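Local coordinates for Baccell_00875 (Bacteroides cellulosilyticus DSM 14838, PDB 5NO8), which probably acts as a polysaccharide lyase that removes the L-rhamnose caps linked to glucuronic acid on complex arabinogalactan proteins, at residues N53-T58 / Y145-D150; D154-I159 / G530-A535; C286-N291 / C304-P309; R637-V642 / L688-G693; A658-Y663 / A670-P675. All coordinates share one frame; numbering follows the deposited sequence.

Interaction 1 of 5, residues N53-T58 / Y145-D150; sequences NWVVKT and YTPFND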
# COMPACT_ATOMS: atom_id res chain seq x y z
N ASN A 53 19.45 -12.89 1.47
CA ASN A 53 18.63 -13.83 2.25
C ASN A 53 17.19 -13.36 2.15
O ASN A 53 16.88 -12.24 2.51
CB ASN A 53 19.06 -13.83 3.70
CG ASN A 53 18.39 -14.93 4.52
OD1 ASN A 53 17.58 -15.72 4.01
ND2 ASN A 53 18.74 -15.01 5.79
N TRP A 54 16.33 -14.21 1.60
CA TRP A 54 14.94 -13.83 1.34
C TRP A 54 14.06 -13.91 2.57
O TRP A 54 12.91 -13.42 2.53
CB TRP A 54 14.38 -14.67 0.19
CG TRP A 54 15.04 -14.29 -1.09
CD1 TRP A 54 16.23 -14.77 -1.60
CD2 TRP A 54 14.60 -13.28 -2.00
NE1 TRP A 54 16.52 -14.14 -2.78
CE2 TRP A 54 15.54 -13.23 -3.05
CE3 TRP A 54 13.47 -12.45 -2.05
CZ2 TRP A 54 15.39 -12.35 -4.13
CZ3 TRP A 54 13.33 -11.60 -3.12
CH2 TRP A 54 14.29 -11.55 -4.15
N VAL A 55 14.58 -14.47 3.66
CA VAL A 55 13.88 -14.44 4.95
C VAL A 55 14.59 -13.60 6.01
O VAL A 55 15.82 -13.38 5.97
CB VAL A 55 13.57 -15.86 5.51
CG1 VAL A 55 12.71 -16.65 4.54
CG2 VAL A 55 14.81 -16.67 5.84
N VAL A 56 13.79 -13.13 6.96
CA VAL A 56 14.28 -12.46 8.14
C VAL A 56 15.02 -13.52 8.96
O VAL A 56 14.55 -14.64 9.04
CB VAL A 56 13.12 -11.88 8.99
CG1 VAL A 56 13.64 -11.15 10.22
CG2 VAL A 56 12.28 -10.92 8.14
N LYS A 57 16.15 -13.16 9.56
CA LYS A 57 16.83 -14.10 10.47
C LYS A 57 16.01 -14.30 11.72
O LYS A 57 15.46 -13.36 12.27
CB LYS A 57 18.24 -13.63 10.80
CG LYS A 57 19.18 -13.81 9.61
CD LYS A 57 20.62 -13.53 9.99
CE LYS A 57 20.82 -12.06 10.27
NZ LYS A 57 22.26 -11.70 10.34
N THR A 58 15.90 -15.55 12.16
CA THR A 58 15.02 -15.88 13.27
C THR A 58 15.85 -16.44 14.44
O THR A 58 15.45 -17.36 15.14
CB THR A 58 13.90 -16.83 12.81
OG1 THR A 58 14.45 -17.92 12.04
CG2 THR A 58 12.89 -16.08 11.93
N TYR A 145 4.26 -19.68 9.12
CA TYR A 145 5.13 -18.51 9.03
C TYR A 145 5.94 -18.53 7.74
O TYR A 145 6.53 -19.55 7.37
CB TYR A 145 6.09 -18.45 10.22
CG TYR A 145 5.43 -18.25 11.52
CD1 TYR A 145 4.71 -17.09 11.79
CD2 TYR A 145 5.53 -19.19 12.52
CE1 TYR A 145 4.10 -16.87 13.02
CE2 TYR A 145 4.94 -19.00 13.75
CZ TYR A 145 4.25 -17.83 14.02
OH TYR A 145 3.67 -17.67 15.26
N THR A 146 5.95 -17.38 7.04
CA THR A 146 6.73 -17.18 5.82
C THR A 146 7.39 -15.81 5.99
O THR A 146 6.91 -14.80 5.45
CB THR A 146 5.86 -17.25 4.54
OG1 THR A 146 4.84 -16.26 4.61
CG2 THR A 146 5.26 -18.64 4.35
N PRO A 147 8.47 -15.76 6.78
CA PRO A 147 9.04 -14.47 7.21
C PRO A 147 9.89 -13.83 6.12
O PRO A 147 11.09 -13.68 6.28
CB PRO A 147 9.83 -14.83 8.46
CG PRO A 147 10.24 -16.24 8.23
CD PRO A 147 9.10 -16.88 7.49
N PHE A 148 9.24 -13.43 5.04
CA PHE A 148 9.90 -12.73 3.92
C PHE A 148 10.59 -11.47 4.45
O PHE A 148 10.07 -10.78 5.35
CB PHE A 148 8.92 -12.34 2.81
CG PHE A 148 8.36 -13.50 2.04
CD1 PHE A 148 9.07 -14.05 0.98
CD2 PHE A 148 7.11 -14.02 2.35
CE1 PHE A 148 8.56 -15.12 0.24
CE2 PHE A 148 6.60 -15.10 1.64
CZ PHE A 148 7.32 -15.65 0.60
N ASN A 149 11.76 -11.17 3.88
CA ASN A 149 12.67 -10.12 4.39
C ASN A 149 12.25 -8.75 3.87
O ASN A 149 12.92 -8.15 3.02
CB ASN A 149 14.12 -10.49 4.00
CG ASN A 149 15.16 -9.85 4.89
OD1 ASN A 149 14.86 -9.25 5.91
ND2 ASN A 149 16.43 -9.99 4.48
N ASP A 150 11.09 -8.29 4.33
CA ASP A 150 10.43 -7.07 3.87
C ASP A 150 10.52 -6.08 5.02
O ASP A 150 9.70 -6.07 5.96
CB ASP A 150 8.98 -7.35 3.47
CG ASP A 150 8.32 -6.16 2.77
OD1 ASP A 150 8.72 -4.98 3.00
OD2 ASP A 150 7.38 -6.40 1.95
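A single beta bridge, Val55 opposite Phe148, ties two irregular loops together, one before strand 75-81 and the other after strand 137-145. Backbone groups do most of the work. Val56 N donates to Pro147 O over 2.8 Å, nearly along the C=O axis, whereas Asn149 N approaches Trp54 O from above the carbonyl plane at 2.9 Å. Asn149 adds a side-chain bond: with CG anti to the backbone N (chi1 -157°), its ND2 meets Asn53 O at 3.0 Å, in the plane of that carbonyl. Its OD1 accepts from the side-chain amides of Gln62 and Asn151, so both ends of the group are gripped and its rotation is fixed. An alanine here would lose these side-chain bonds and would probably loosen the hold on the 53-58 loop. Pro147 and Asn149 each centre an inverse gamma turn, and Asn53 closes an Asx turn, its OD1 accepting from Val55 N at 3.3 Å as well as from Leu43 N. Aliphatic groups crowd the buried Pro147 carbonyl: Val55 CB lies 3.4 Å from Pro147 O, and Val56 CG2 also packs against it. Trp72 touches both Val55 and Pro147 and meets the Phe148 ring edge-to-face.

Interaction 2 of 5, residues D154-I159 / G530-A535; sequences DAQQCI and GLNYPA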
# COMPACT_ATOMS: atom_id res chain seq x y z
N ASP A 154 17.88 0.52 5.79
CA ASP A 154 18.43 1.73 5.13
C ASP A 154 18.32 1.54 3.62
O ASP A 154 18.12 0.40 3.17
CB ASP A 154 19.89 2.00 5.55
CG ASP A 154 20.83 0.84 5.26
OD1 ASP A 154 21.11 0.52 4.09
OD2 ASP A 154 21.36 0.27 6.23
N ALA A 155 18.47 2.61 2.85
CA ALA A 155 18.29 2.53 1.40
C ALA A 155 19.20 1.53 0.70
O ALA A 155 18.78 0.82 -0.20
CB ALA A 155 18.41 3.91 0.75
N GLN A 156 20.45 1.42 1.15
CA GLN A 156 21.43 0.62 0.43
C GLN A 156 21.13 -0.86 0.64
O GLN A 156 21.12 -1.62 -0.30
CB GLN A 156 22.85 0.94 0.86
CG GLN A 156 23.35 2.28 0.31
CD GLN A 156 22.61 3.52 0.85
OE1 GLN A 156 22.33 4.46 0.09
NE2 GLN A 156 22.29 3.52 2.16
N GLN A 157 20.88 -1.26 1.88
CA GLN A 157 20.51 -2.66 2.13
C GLN A 157 19.15 -3.00 1.50
O GLN A 157 18.95 -4.11 1.04
CB GLN A 157 20.48 -2.95 3.61
CG GLN A 157 21.84 -3.01 4.25
CD GLN A 157 21.70 -3.41 5.71
OE1 GLN A 157 21.58 -2.55 6.57
NE2 GLN A 157 21.67 -4.70 5.98
N CYS A 158 18.21 -2.05 1.52
CA CYS A 158 16.90 -2.29 0.91
C CYS A 158 17.01 -2.58 -0.57
O CYS A 158 16.53 -3.59 -1.05
CB CYS A 158 15.98 -1.11 1.10
SG CYS A 158 15.42 -0.97 2.77
N ILE A 159 17.71 -1.70 -1.28
CA ILE A 159 17.87 -1.81 -2.71
C ILE A 159 18.50 -3.13 -3.14
O ILE A 159 18.09 -3.74 -4.13
CB ILE A 159 18.66 -0.55 -3.20
CG1 ILE A 159 17.73 0.67 -3.20
CG2 ILE A 159 19.35 -0.76 -4.53
CD1 ILE A 159 16.63 0.67 -4.23
N GLY A 530 20.83 9.77 -6.76
CA GLY A 530 20.31 8.55 -7.40
C GLY A 530 19.52 7.71 -6.40
O GLY A 530 18.67 8.23 -5.68
N LEU A 531 19.85 6.43 -6.31
CA LEU A 531 19.16 5.52 -5.40
C LEU A 531 19.65 5.57 -3.96
O LEU A 531 19.11 4.87 -3.09
CB LEU A 531 19.24 4.08 -5.94
CG LEU A 531 18.82 3.88 -7.40
CD1 LEU A 531 18.89 2.40 -7.74
CD2 LEU A 531 17.43 4.43 -7.66
N ASN A 532 20.65 6.41 -3.67
CA ASN A 532 21.04 6.66 -2.28
C ASN A 532 20.09 7.64 -1.61
O ASN A 532 20.45 8.76 -1.28
CB ASN A 532 22.48 7.18 -2.21
CG ASN A 532 23.45 6.24 -2.88
OD1 ASN A 532 24.09 6.60 -3.86
ND2 ASN A 532 23.52 5.01 -2.38
N TYR A 533 18.86 7.17 -1.37
CA TYR A 533 17.81 8.02 -0.81
C TYR A 533 18.11 8.25 0.66
O TYR A 533 18.28 7.28 1.41
CB TYR A 533 16.45 7.35 -0.96
CG TYR A 533 16.00 7.08 -2.37
CD1 TYR A 533 15.44 8.09 -3.16
CD2 TYR A 533 16.09 5.82 -2.91
CE1 TYR A 533 15.02 7.84 -4.45
CE2 TYR A 533 15.67 5.55 -4.20
CZ TYR A 533 15.13 6.56 -4.96
OH TYR A 533 14.72 6.26 -6.22
N PRO A 534 18.15 9.52 1.10
CA PRO A 534 18.27 9.74 2.54
C PRO A 534 17.04 9.26 3.33
O PRO A 534 15.92 9.21 2.78
CB PRO A 534 18.42 11.28 2.67
CG PRO A 534 18.33 11.85 1.31
CD PRO A 534 17.91 10.77 0.36
N ALA A 535 17.26 8.91 4.60
CA ALA A 535 16.16 8.50 5.45
C ALA A 535 15.34 9.74 5.80
O ALA A 535 15.89 10.83 5.96
CB ALA A 535 16.67 7.83 6.72
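Two side-chain amides, nearly coplanar at 25°, meet at their edges although the chains bearing them cross at about a right angle. Asn532 ND2 gives a 2.8 Å hydrogen bond to Gln156 OE1, in the carbonyl plane and on a lone pair; a bend at chi2 (66°) carries the Gln156 amide across to it. The Tyr533 ring has Gly530 O 3.8 Å above one face, toward the rim, while its OH bonds to Gln571. Beside the amide pair, aliphatic carbons of the helix meet backbone carbonyls of the loop. Ala155 is small enough for its CB to come within 3.4 Å of Tyr533 O and 4.3 Å of Tyr533 CB. Ile159 CG1, one turn on, comes up to Leu531 O, and the side chain also packs on Tyr540 and Val574. Asp154 is the N-cap, OD1 accepting an almost straight bond from Gln157 N. The capped first turn of helix 155-161 thus meets the loop after helix 509-529, consistent with a contact between strand-rich N-terminal and helical parts.

Interaction 3 of 5, residues C286-N291 / C304-P309; sequences CTAKMN and CFVEVP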
# COMPACT_ATOMS: atom_id res chain seq x y z
N CYS A 286 -15.22 -25.13 -15.37
CA CYS A 286 -15.03 -23.81 -14.76
C CYS A 286 -16.38 -23.13 -14.62
O CYS A 286 -17.12 -23.04 -15.59
CB CYS A 286 -14.13 -22.94 -15.60
SG CYS A 286 -13.81 -21.34 -14.79
N THR A 287 -16.72 -22.71 -13.40
CA THR A 287 -17.94 -21.97 -13.12
C THR A 287 -17.56 -20.74 -12.32
O THR A 287 -16.42 -20.63 -11.81
CB THR A 287 -18.97 -22.78 -12.28
OG1 THR A 287 -18.36 -23.25 -11.08
CG2 THR A 287 -19.54 -23.95 -13.08
N ALA A 288 -18.49 -19.81 -12.20
CA ALA A 288 -18.23 -18.59 -11.48
C ALA A 288 -19.40 -18.14 -10.66
O ALA A 288 -20.55 -18.50 -10.94
CB ALA A 288 -17.83 -17.49 -12.43
N LYS A 289 -19.11 -17.31 -9.66
CA LYS A 289 -20.13 -16.67 -8.84
C LYS A 289 -19.80 -15.19 -8.64
O LYS A 289 -18.63 -14.79 -8.69
CB LYS A 289 -20.27 -17.35 -7.49
CG LYS A 289 -20.77 -18.78 -7.55
CD LYS A 289 -20.93 -19.44 -6.19
CE LYS A 289 -21.18 -20.95 -6.36
NZ LYS A 289 -21.42 -21.58 -5.02
N MET A 290 -20.85 -14.40 -8.47
CA MET A 290 -20.76 -12.98 -8.16
C MET A 290 -21.48 -12.79 -6.84
O MET A 290 -22.69 -13.04 -6.77
CB MET A 290 -21.45 -12.16 -9.26
CG MET A 290 -21.42 -10.69 -9.05
SD MET A 290 -22.22 -9.94 -10.51
CE MET A 290 -22.31 -8.31 -9.85
N ASN A 291 -20.76 -12.37 -5.80
CA ASN A 291 -21.31 -12.38 -4.42
C ASN A 291 -22.10 -13.67 -4.08
O ASN A 291 -23.20 -13.64 -3.56
CB ASN A 291 -22.17 -11.14 -4.19
CG ASN A 291 -21.35 -9.89 -4.11
OD1 ASN A 291 -20.14 -9.96 -3.89
ND2 ASN A 291 -22.01 -8.73 -4.21
N CYS A 304 -11.15 -18.15 -19.43
CA CYS A 304 -12.54 -18.22 -18.96
C CYS A 304 -12.89 -16.83 -18.52
O CYS A 304 -12.08 -16.21 -17.84
CB CYS A 304 -12.65 -19.14 -17.77
SG CYS A 304 -12.67 -20.85 -18.26
N PHE A 305 -14.04 -16.30 -18.93
CA PHE A 305 -14.42 -14.97 -18.52
C PHE A 305 -15.91 -14.80 -18.24
O PHE A 305 -16.75 -15.57 -18.70
CB PHE A 305 -13.93 -13.89 -19.50
CG PHE A 305 -14.58 -13.94 -20.87
CD1 PHE A 305 -14.10 -14.80 -21.84
CD2 PHE A 305 -15.69 -13.15 -21.16
CE1 PHE A 305 -14.70 -14.86 -23.10
CE2 PHE A 305 -16.29 -13.21 -22.42
CZ PHE A 305 -15.79 -14.06 -23.38
N VAL A 306 -16.17 -13.79 -17.43
CA VAL A 306 -17.49 -13.36 -17.02
C VAL A 306 -17.65 -11.91 -17.44
O VAL A 306 -16.72 -11.10 -17.28
CB VAL A 306 -17.57 -13.42 -15.47
CG1 VAL A 306 -18.83 -12.77 -14.93
CG2 VAL A 306 -17.48 -14.84 -15.01
N GLU A 307 -18.83 -11.56 -17.96
CA GLU A 307 -19.15 -10.16 -18.25
C GLU A 307 -20.51 -9.88 -17.67
O GLU A 307 -21.49 -10.54 -18.03
CB GLU A 307 -19.16 -9.90 -19.75
CG GLU A 307 -17.75 -9.83 -20.33
CD GLU A 307 -17.70 -9.29 -21.76
OE1 GLU A 307 -18.68 -9.48 -22.51
OE2 GLU A 307 -16.66 -8.71 -22.13
N VAL A 308 -20.57 -8.96 -16.72
CA VAL A 308 -21.80 -8.68 -16.01
C VAL A 308 -21.96 -7.20 -15.77
O VAL A 308 -20.99 -6.48 -15.62
CB VAL A 308 -21.88 -9.39 -14.63
CG1 VAL A 308 -22.04 -10.88 -14.79
CG2 VAL A 308 -20.68 -9.05 -13.77
N PRO A 309 -23.20 -6.74 -15.69
CA PRO A 309 -23.45 -5.39 -15.23
C PRO A 309 -23.32 -5.28 -13.70
O PRO A 309 -23.62 -6.21 -12.93
CB PRO A 309 -24.89 -5.14 -15.70
CG PRO A 309 -25.52 -6.47 -15.61
CD PRO A 309 -24.45 -7.43 -16.04
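Met290 leaves its strand fully extended, CG anti to the backbone N (chi1 180°) and the later torsions also near 180°. CB and CG act as spacers, carrying the sulfur across the gap between the strands. SD then meets Val308 CG2 tip to tip at 3.7 Å, and CE runs on to lie 4.0 Å from Pro309 O. Val308 turns CG2 toward it from the crowded position between its own N and carbonyl carbon. A long, flexible side chain suits this end, where the CA atoms of Met290 and Val308 are 9.0 Å apart. Farther back the strands draw closer and smaller residues suffice: Ala288 CB touches Val306 CG2 at 3.7 Å. At the other end Cys286 SG and Cys304 SG also lie 3.7 Å apart, far too long for a disulfide, so the two thiol groups pack as apolar neighbours. No hydrogen bond crosses, because the strands, whose directions differ by 31°, both pair with strand 293-300 and meet through their side chains. The arrangement is that of a strongly curled sheet, which brings next-but-one strands together through inward-pointing Cys, Ala, Val and Met side chains, somewhat as in the core of a barrel or sandwich.

Interaction 4 of 5, residues R637-V642 / L688-G693; sequences RAENVV and LLVNRG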
# COMPACT_ATOMS: atom_id res chain seq x y z
N ARG A 637 -2.56 3.54 -16.30
CA ARG A 637 -2.09 3.09 -14.99
C ARG A 637 -2.31 4.11 -13.89
O ARG A 637 -2.80 3.77 -12.80
CB ARG A 637 -0.66 2.62 -15.07
CG ARG A 637 -0.57 1.35 -15.90
CD ARG A 637 0.88 0.98 -16.18
NE ARG A 637 1.56 0.61 -14.94
CZ ARG A 637 2.83 0.23 -14.88
NH1 ARG A 637 3.59 0.18 -15.98
NH2 ARG A 637 3.35 -0.08 -13.70
N ALA A 638 -2.05 5.38 -14.18
CA ALA A 638 -2.34 6.45 -13.25
C ALA A 638 -3.79 6.46 -12.85
O ALA A 638 -4.13 6.67 -11.68
CB ALA A 638 -1.97 7.81 -13.86
N GLU A 639 -4.66 6.27 -13.84
CA GLU A 639 -6.12 6.26 -13.59
C GLU A 639 -6.54 5.11 -12.66
O GLU A 639 -7.41 5.29 -11.78
CB GLU A 639 -6.87 6.17 -14.93
CG GLU A 639 -6.85 7.50 -15.68
CD GLU A 639 -7.21 7.40 -17.16
OE1 GLU A 639 -7.60 6.30 -17.62
OE2 GLU A 639 -7.06 8.43 -17.90
N ASN A 640 -5.94 3.96 -12.89
CA ASN A 640 -6.16 2.78 -12.06
C ASN A 640 -5.74 3.02 -10.61
O ASN A 640 -6.49 2.70 -9.67
CB ASN A 640 -5.42 1.59 -12.66
CG ASN A 640 -5.62 0.33 -11.86
OD1 ASN A 640 -6.75 -0.03 -11.55
ND2 ASN A 640 -4.53 -0.31 -11.48
N VAL A 641 -4.55 3.58 -10.43
CA VAL A 641 -4.06 3.85 -9.07
C VAL A 641 -5.02 4.74 -8.27
O VAL A 641 -5.42 4.42 -7.15
CB VAL A 641 -2.65 4.52 -9.06
CG1 VAL A 641 -2.27 4.92 -7.65
CG2 VAL A 641 -1.61 3.60 -9.65
N VAL A 642 -5.40 5.88 -8.84
CA VAL A 642 -6.23 6.83 -8.13
C VAL A 642 -7.67 6.33 -7.97
O VAL A 642 -8.28 6.59 -6.94
CB VAL A 642 -6.12 8.27 -8.70
CG1 VAL A 642 -4.65 8.72 -8.66
CG2 VAL A 642 -6.70 8.39 -10.12
N LEU A 688 -7.94 14.13 -8.96
CA LEU A 688 -8.26 15.28 -9.82
C LEU A 688 -7.08 15.76 -10.64
O LEU A 688 -7.28 16.24 -11.76
CB LEU A 688 -8.87 16.41 -9.02
CG LEU A 688 -10.23 16.03 -8.42
CD1 LEU A 688 -10.73 17.07 -7.48
CD2 LEU A 688 -11.29 15.77 -9.49
N LEU A 689 -5.86 15.60 -10.14
CA LEU A 689 -4.67 15.81 -10.98
C LEU A 689 -4.63 14.86 -12.17
O LEU A 689 -4.53 15.27 -13.33
CB LEU A 689 -3.39 15.65 -10.15
CG LEU A 689 -2.10 15.81 -10.98
CD1 LEU A 689 -1.95 17.29 -11.35
CD2 LEU A 689 -0.92 15.32 -10.18
N VAL A 690 -4.74 13.56 -11.88
CA VAL A 690 -4.60 12.54 -12.87
C VAL A 690 -5.70 12.63 -13.93
O VAL A 690 -5.40 12.44 -15.11
CB VAL A 690 -4.62 11.14 -12.23
CG1 VAL A 690 -4.85 10.03 -13.24
CG2 VAL A 690 -3.32 10.93 -11.46
N ASN A 691 -6.93 12.89 -13.49
CA ASN A 691 -8.08 12.82 -14.40
C ASN A 691 -8.41 14.13 -15.08
O ASN A 691 -9.02 14.11 -16.14
CB ASN A 691 -9.28 12.23 -13.69
CG ASN A 691 -9.14 10.74 -13.55
OD1 ASN A 691 -9.17 10.03 -14.57
ND2 ASN A 691 -8.87 10.26 -12.34
N ARG A 692 -8.06 15.24 -14.45
CA ARG A 692 -8.43 16.57 -14.96
C ARG A 692 -7.30 17.56 -15.07
O ARG A 692 -7.55 18.69 -15.49
CB ARG A 692 -9.55 17.13 -14.10
CG ARG A 692 -10.83 16.38 -14.34
CD ARG A 692 -12.00 17.01 -13.69
NE ARG A 692 -13.12 16.09 -13.80
CZ ARG A 692 -13.88 15.93 -14.89
NH1 ARG A 692 -13.72 16.66 -15.98
NH2 ARG A 692 -14.84 15.04 -14.86
N GLY A 693 -6.08 17.15 -14.72
CA GLY A 693 -4.92 18.06 -14.78
C GLY A 693 -4.97 19.22 -13.81
O GLY A 693 -4.30 20.23 -14.03
O HOH W 1 -9.17 7.37 -12.31
O HOH W 2 -8.73 10.61 -17.24
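Val690 has CG1 anti to its backbone N (chi1 165°) and CG2 anti to its carbonyl carbon, a fork that straddles Ala638 and Val642. CG1 packs on Ala638 CB at 3.7 Å, and CG2 meets Val642 CG1 at 3.8 Å, tip to tip. Alanine gives the room for this approach, and the branched valines fill it. Beside this apolar patch Glu639 and Asn691, both with CG beside the backbone N, cross obliquely, Glu639 CG lying 3.6 Å from Asn691 OD1. Two waters join their polar ends. One accepts from Asn691 ND2 at 2.9 Å and donates to Glu639 O; the other donates to both Glu639 OE2 and Asn691 OD1. ND2 also bonds to Tyr687 O and OE2 to Gln635, so ND2 and OE2 are each held twice. The helix segments cross at 141°, their axes 9.4 Å apart. Around them, Tyr622 of helix 615-629 covers Ala638, Tyr623 and Tyr624 of the same helix touch Leu689, and helix 396-409 takes Leu688 on the far side of the C-terminal helix 682-692.

Interaction 5 of 5, residues A658-Y663 / A670-P675; sequences AYMYPY and AEFYDP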
# COMPACT_ATOMS: atom_id res chain seq x y z
N ALA A 658 -7.22 5.08 6.58
CA ALA A 658 -6.50 3.85 6.20
C ALA A 658 -7.40 2.62 6.26
O ALA A 658 -8.24 2.52 7.14
CB ALA A 658 -5.32 3.63 7.16
N TYR A 659 -7.21 1.71 5.31
CA TYR A 659 -7.81 0.40 5.37
C TYR A 659 -6.73 -0.56 5.90
O TYR A 659 -5.75 -0.81 5.23
CB TYR A 659 -8.30 -0.09 4.01
CG TYR A 659 -9.00 -1.42 4.13
CD1 TYR A 659 -10.27 -1.51 4.70
CD2 TYR A 659 -8.36 -2.61 3.80
CE1 TYR A 659 -10.92 -2.73 4.89
CE2 TYR A 659 -8.99 -3.84 3.97
CZ TYR A 659 -10.28 -3.89 4.52
OH TYR A 659 -10.91 -5.10 4.67
N MET A 660 -6.97 -1.11 7.08
CA MET A 660 -6.06 -2.08 7.69
C MET A 660 -6.36 -3.44 7.06
O MET A 660 -7.40 -4.03 7.32
CB MET A 660 -6.23 -2.12 9.22
CG MET A 660 -6.09 -0.77 9.92
SD MET A 660 -4.54 0.03 9.53
CE MET A 660 -3.32 -1.22 9.92
N TYR A 661 -5.44 -3.94 6.24
CA TYR A 661 -5.72 -5.00 5.28
C TYR A 661 -5.63 -6.47 5.77
O TYR A 661 -6.49 -7.27 5.41
CB TYR A 661 -4.87 -4.79 4.01
CG TYR A 661 -5.22 -5.74 2.91
CD1 TYR A 661 -6.27 -5.46 2.03
CD2 TYR A 661 -4.54 -6.94 2.74
CE1 TYR A 661 -6.62 -6.37 1.04
CE2 TYR A 661 -4.87 -7.84 1.75
CZ TYR A 661 -5.92 -7.54 0.90
OH TYR A 661 -6.25 -8.43 -0.06
N PRO A 662 -4.57 -6.82 6.51
CA PRO A 662 -4.43 -8.24 6.88
C PRO A 662 -5.57 -8.77 7.72
O PRO A 662 -6.32 -7.99 8.31
CB PRO A 662 -3.12 -8.29 7.67
CG PRO A 662 -2.39 -7.05 7.29
CD PRO A 662 -3.46 -6.02 7.05
N TYR A 663 -5.67 -10.08 7.82
CA TYR A 663 -6.68 -10.73 8.61
C TYR A 663 -6.60 -10.27 10.06
O TYR A 663 -7.60 -9.90 10.67
CB TYR A 663 -6.50 -12.25 8.49
CG TYR A 663 -7.36 -13.09 9.41
CD1 TYR A 663 -8.74 -12.99 9.41
CD2 TYR A 663 -6.78 -14.06 10.20
CE1 TYR A 663 -9.53 -13.78 10.23
CE2 TYR A 663 -7.53 -14.86 11.05
CZ TYR A 663 -8.90 -14.73 11.07
OH TYR A 663 -9.62 -15.53 11.93
N ALA A 670 -8.16 -7.26 12.07
CA ALA A 670 -8.04 -6.10 11.19
C ALA A 670 -9.14 -6.17 10.12
O ALA A 670 -10.30 -6.43 10.49
CB ALA A 670 -6.62 -5.97 10.64
N GLU A 671 -8.83 -5.94 8.85
CA GLU A 671 -9.85 -5.86 7.78
C GLU A 671 -10.90 -4.80 8.11
O GLU A 671 -12.11 -5.06 8.07
CB GLU A 671 -10.46 -7.23 7.48
CG GLU A 671 -9.40 -8.25 7.16
CD GLU A 671 -9.92 -9.52 6.54
OE1 GLU A 671 -10.33 -10.42 7.31
OE2 GLU A 671 -9.98 -9.58 5.30
N PHE A 672 -10.46 -3.59 8.40
CA PHE A 672 -11.39 -2.50 8.67
C PHE A 672 -10.83 -1.17 8.19
O PHE A 672 -9.62 -0.99 8.06
CB PHE A 672 -11.75 -2.43 10.17
CG PHE A 672 -10.60 -2.06 11.05
CD1 PHE A 672 -10.21 -0.75 11.21
CD2 PHE A 672 -9.91 -3.03 11.75
CE1 PHE A 672 -9.13 -0.40 11.99
CE2 PHE A 672 -8.84 -2.69 12.55
CZ PHE A 672 -8.44 -1.38 12.68
N TYR A 673 -11.75 -0.24 7.94
CA TYR A 673 -11.42 1.17 7.69
C TYR A 673 -11.29 1.85 9.03
O TYR A 673 -12.22 1.79 9.86
CB TYR A 673 -12.53 1.85 6.85
CG TYR A 673 -12.55 1.38 5.44
CD1 TYR A 673 -11.65 1.87 4.52
CD2 TYR A 673 -13.46 0.42 5.01
CE1 TYR A 673 -11.63 1.41 3.21
CE2 TYR A 673 -13.44 -0.05 3.70
CZ TYR A 673 -12.53 0.47 2.80
OH TYR A 673 -12.49 0.03 1.50
N ASP A 674 -10.15 2.48 9.27
CA ASP A 674 -9.99 3.23 10.50
C ASP A 674 -11.06 4.33 10.61
O ASP A 674 -11.36 4.99 9.61
CB ASP A 674 -8.61 3.85 10.59
CG ASP A 674 -8.34 4.39 11.98
OD1 ASP A 674 -8.80 5.53 12.25
OD2 ASP A 674 -7.75 3.63 12.79
N PRO A 675 -11.67 4.48 11.79
CA PRO A 675 -12.79 5.41 11.92
C PRO A 675 -12.46 6.90 11.93
O PRO A 675 -13.39 7.68 12.06
CB PRO A 675 -13.44 4.99 13.22
CG PRO A 675 -12.41 4.27 13.98
CD PRO A 675 -11.54 3.62 12.98
O HOH W 3 -9.00 -7.21 3.98
O HOH W 4 -13.48 -5.30 5.25
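Tyr659 turns the edge of its ring to the face of Tyr673, a tilted edge-to-face pair with centroids 4.6 Å apart and planes at 57°. Tyr659 CD1 stands 3.4 Å above the Tyr673 ring plane, over its centre. CG of Tyr659 is anti to its backbone N (chi1 -177°), whereas that of Tyr673 lies beside its own. A leucine at Tyr673 would lack this flat face and would probably leave the Tyr659 ring less firmly placed. On the opposite side of the strands Met660 and Phe672 run side by side, and Met660 CG makes a CH-pi contact 4.0 Å from the centroid of the Phe672 ring, which also makes a cation-pi contact with Arg603. Tyr659 OH is joined to Glu671 by two waters, one bonded to Glu671 O, the other to Glu671 OE2. Glu671 OE1 forms a salt bridge with Lys669. Met660 N bonds to Phe672 O at 2.8 Å, and Asp674 N to Ala658 O at 2.9 Å. Met660 O faces both Glu671 N, by a weak bond, and Phe672 N at 3.3 Å, with Glu671 at positive phi: a G1 beta bulge in an antiparallel hairpin whose first arm, strand 659-660, borders a four-stranded sheet.

The five contacts are spread through the chain without touching, apart from residues 145-150 and 154-159 being neighbours in sequence. The chain runs from interaction 1 into helix 155-161, which then touches the helical part in interaction 2, the two centres 20 Å apart. Interactions 4 and 5 are linked by sequence: helix 632-644 leads to strand 659-660, and strand 672-677 leads back to helix 682-692, so the hairpin falls between the two helices in sequence, with nearest atoms of the two contacts about 11 Å apart. Interaction 3 is the outlier, in a separate sheet, 44 Å from interaction 2 between centres and about 13 Å from interaction 5 between nearest atoms. A glycerol, probably from crystallisation, lies about 4 Å from Asn691 in interaction 4.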